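PDB 5XDC: thermophilic dibenzothiophene desulfurization enzyme C from Paenibacillus sp. A11-2, which probably catalyses the FMNH2- and oxygen-dependent oxidation of dibenzothiophene to its sulfoxide and then its sulfone. Local coordinates for residues G67-E75 with A317-E325. Residues are numbered along the deposited sequence; the frame is centred on the assembly and turned at random.
Sequences GESWPTVYE and ALRVQELWE. With SO4 (sulfate ion), chain K.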
# COMPACT_ATOMS: atom_id res chain seq x y z
N GLY B 67 -1.24 -26.09 -34.45
CA GLY B 67 -2.64 -25.69 -34.44
C GLY B 67 -3.19 -25.41 -33.07
O GLY B 67 -4.36 -25.69 -32.80
N GLU B 68 -2.36 -24.87 -32.18
CA GLU B 68 -2.77 -24.58 -30.82
C GLU B 68 -3.30 -23.15 -30.71
O GLU B 68 -3.37 -22.40 -31.69
CB GLU B 68 -1.61 -24.83 -29.86
CG GLU B 68 -1.65 -26.18 -29.23
CD GLU B 68 -2.72 -26.29 -28.14
OE1 GLU B 68 -3.48 -25.31 -27.90
OE2 GLU B 68 -2.79 -27.37 -27.52
N SER B 69 -3.68 -22.76 -29.50
CA SER B 69 -4.38 -21.51 -29.25
C SER B 69 -3.53 -20.57 -28.40
O SER B 69 -2.57 -20.98 -27.74
CB SER B 69 -5.69 -21.77 -28.52
OG SER B 69 -5.40 -22.27 -27.22
N TRP B 70 -3.93 -19.30 -28.40
CA TRP B 70 -3.25 -18.32 -27.55
C TRP B 70 -3.31 -18.67 -26.07
O TRP B 70 -2.28 -18.52 -25.39
CB TRP B 70 -3.85 -16.94 -27.83
CG TRP B 70 -3.25 -16.27 -29.02
CD1 TRP B 70 -3.84 -16.06 -30.23
CD2 TRP B 70 -1.93 -15.71 -29.10
NE1 TRP B 70 -2.97 -15.39 -31.06
CE2 TRP B 70 -1.79 -15.18 -30.40
CE3 TRP B 70 -0.86 -15.62 -28.21
CZ2 TRP B 70 -0.63 -14.55 -30.82
CZ3 TRP B 70 0.30 -14.99 -28.64
CH2 TRP B 70 0.41 -14.48 -29.93
N PRO B 71 -4.42 -19.16 -25.51
CA PRO B 71 -4.37 -19.63 -24.11
C PRO B 71 -3.22 -20.59 -23.81
O PRO B 71 -2.54 -20.46 -22.79
CB PRO B 71 -5.75 -20.28 -23.93
CG PRO B 71 -6.64 -19.45 -24.78
CD PRO B 71 -5.81 -19.11 -26.01
N THR B 72 -2.97 -21.56 -24.70
CA THR B 72 -1.85 -22.47 -24.52
C THR B 72 -0.51 -21.74 -24.59
O THR B 72 0.39 -22.00 -23.79
CB THR B 72 -1.92 -23.58 -25.58
OG1 THR B 72 -3.14 -24.32 -25.37
CG2 THR B 72 -0.75 -24.51 -25.47
N VAL B 73 -0.36 -20.87 -25.59
CA VAL B 73 0.87 -20.09 -25.72
C VAL B 73 1.13 -19.29 -24.45
O VAL B 73 2.24 -19.32 -23.90
CB VAL B 73 0.77 -19.16 -26.95
CG1 VAL B 73 1.96 -18.21 -27.00
CG2 VAL B 73 0.67 -19.98 -28.24
N TYR B 74 0.13 -18.56 -23.98
CA TYR B 74 0.32 -17.72 -22.79
C TYR B 74 0.70 -18.56 -21.58
O TYR B 74 1.57 -18.16 -20.79
CB TYR B 74 -0.95 -16.91 -22.53
CG TYR B 74 -1.16 -15.74 -23.47
CD1 TYR B 74 -0.23 -14.71 -23.55
CD2 TYR B 74 -2.31 -15.65 -24.26
CE1 TYR B 74 -0.41 -13.63 -24.40
CE2 TYR B 74 -2.52 -14.57 -25.09
CZ TYR B 74 -1.57 -13.56 -25.17
OH TYR B 74 -1.77 -12.49 -26.00
N GLU B 75 0.05 -19.71 -21.38
CA GLU B 75 0.38 -20.56 -20.24
C GLU B 75 1.81 -21.06 -20.34
O GLU B 75 2.54 -21.12 -19.34
CB GLU B 75 -0.62 -21.71 -20.14
CG GLU B 75 -0.39 -22.61 -18.94
CD GLU B 75 -1.54 -23.58 -18.65
OE1 GLU B 75 -1.37 -24.43 -17.75
OE2 GLU B 75 -2.60 -23.51 -19.32
N ALA B 317 -6.99 -14.11 -22.09
CA ALA B 317 -6.35 -14.93 -23.11
C ALA B 317 -7.39 -15.60 -24.01
O ALA B 317 -7.21 -15.68 -25.23
CB ALA B 317 -5.43 -15.95 -22.45
N LEU B 318 -8.49 -16.07 -23.43
CA LEU B 318 -9.57 -16.64 -24.23
C LEU B 318 -10.15 -15.61 -25.20
O LEU B 318 -10.50 -15.94 -26.34
CB LEU B 318 -10.66 -17.19 -23.31
CG LEU B 318 -10.30 -18.47 -22.56
CD1 LEU B 318 -11.33 -18.75 -21.48
CD2 LEU B 318 -10.20 -19.64 -23.53
N ARG B 319 -10.24 -14.36 -24.77
CA ARG B 319 -10.75 -13.31 -25.64
C ARG B 319 -9.77 -12.99 -26.76
O ARG B 319 -10.18 -12.73 -27.89
CB ARG B 319 -11.06 -12.06 -24.81
CG ARG B 319 -11.66 -10.94 -25.60
CD ARG B 319 -12.94 -11.37 -26.35
NE ARG B 319 -13.59 -10.21 -26.94
CZ ARG B 319 -14.69 -10.26 -27.68
NH1 ARG B 319 -15.28 -11.42 -27.92
NH2 ARG B 319 -15.21 -9.14 -28.17
N VAL B 320 -8.47 -12.99 -26.47
CA VAL B 320 -7.48 -12.85 -27.54
C VAL B 320 -7.74 -13.89 -28.63
O VAL B 320 -7.74 -13.59 -29.83
CB VAL B 320 -6.05 -12.99 -26.98
CG1 VAL B 320 -5.05 -13.15 -28.13
CG2 VAL B 320 -5.70 -11.79 -26.10
N GLN B 321 -7.92 -15.15 -28.22
CA GLN B 321 -8.13 -16.22 -29.19
C GLN B 321 -9.40 -15.99 -29.99
O GLN B 321 -9.41 -16.18 -31.22
CB GLN B 321 -8.18 -17.57 -28.48
CG GLN B 321 -8.37 -18.76 -29.42
CD GLN B 321 -7.19 -18.94 -30.37
OE1 GLN B 321 -6.06 -18.58 -30.04
NE2 GLN B 321 -7.46 -19.49 -31.54
N GLU B 322 -10.47 -15.56 -29.33
CA GLU B 322 -11.73 -15.33 -30.05
C GLU B 322 -11.54 -14.29 -31.15
O GLU B 322 -11.97 -14.50 -32.29
CB GLU B 322 -12.83 -14.89 -29.07
CG GLU B 322 -14.17 -14.56 -29.75
CD GLU B 322 -14.96 -15.80 -30.15
OE1 GLU B 322 -14.41 -16.92 -30.04
OE2 GLU B 322 -16.13 -15.64 -30.57
N LEU B 323 -10.89 -13.17 -30.84
CA LEU B 323 -10.74 -12.12 -31.84
C LEU B 323 -9.68 -12.48 -32.88
O LEU B 323 -9.78 -12.02 -34.02
CB LEU B 323 -10.41 -10.79 -31.17
CG LEU B 323 -11.50 -10.23 -30.24
CD1 LEU B 323 -11.09 -8.90 -29.72
CD2 LEU B 323 -12.86 -10.13 -30.94
N TRP B 324 -8.69 -13.28 -32.50
CA TRP B 324 -7.69 -13.77 -33.44
C TRP B 324 -8.31 -14.60 -34.55
O TRP B 324 -7.79 -14.62 -35.67
CB TRP B 324 -6.69 -14.62 -32.67
CG TRP B 324 -5.56 -15.31 -33.40
CD1 TRP B 324 -5.47 -16.65 -33.69
CD2 TRP B 324 -4.34 -14.73 -33.86
NE1 TRP B 324 -4.28 -16.92 -34.29
CE2 TRP B 324 -3.56 -15.76 -34.41
CE3 TRP B 324 -3.82 -13.43 -33.84
CZ2 TRP B 324 -2.30 -15.54 -34.95
CZ3 TRP B 324 -2.57 -13.21 -34.38
CH2 TRP B 324 -1.82 -14.25 -34.92
N GLU B 325 -9.39 -15.31 -34.24
CA GLU B 325 -10.07 -16.16 -35.22
C GLU B 325 -11.06 -15.39 -36.09
O GLU B 325 -11.54 -15.96 -37.08
CB GLU B 325 -10.79 -17.30 -34.50
CG GLU B 325 -9.88 -18.30 -33.83
CD GLU B 325 -10.64 -19.30 -32.98
OE1 GLU B 325 -11.88 -19.20 -32.93
OE2 GLU B 325 -10.00 -20.18 -32.37
S SO4 K . -18.48 -10.15 -29.95
O1 SO4 K . -19.79 -10.21 -29.28
O2 SO4 K . -17.68 -11.30 -29.53
O3 SO4 K . -18.67 -10.21 -31.40
O4 SO4 K . -17.86 -8.88 -29.61
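Trp70 and Trp324 carry a helix-to-helix packing contact, in which the first turn of helix 70-83 lies against the 317-324 part of the long helix that begins at 293. The N-to-C directions of the two short helical segments are 138° apart, and their axes approach to 8.7 Å. The indoles form a T-shaped pair with planes at 90°. The edge of Trp70 points at the face of Trp324, and Trp70 NE1 sits 3.2 Å from Trp324 CD2. Trp324 reaches this place because its CG is anti to the backbone N (chi1 178°). With an alanine in place of Trp324, the indole edge of Trp70 would probably lose the ring it points into, and a gap would open between the two helices. Val320 CG1 lies over one face of the Trp70 five-membered ring as a CH-pi contact, 3.9 Å from the centroid. In this acyl-CoA dehydrogenase-like fold the contact joins the N-terminal helical domain to the C-terminal helical bundle. Gln321 OE1 accepts a hydrogen bond from Trp70 N at 2.8 Å, straight at the hydrogen but coming from above the carbonyl plane. Gln321 NE2 is hydrogen-bonded to Glu325 OE2, so both ends of the amide are held. Tyr74 CD2 packs on Ala317 CB at 3.6 Å, while its hydroxyl is hydrogen-bonded to Ile250 O.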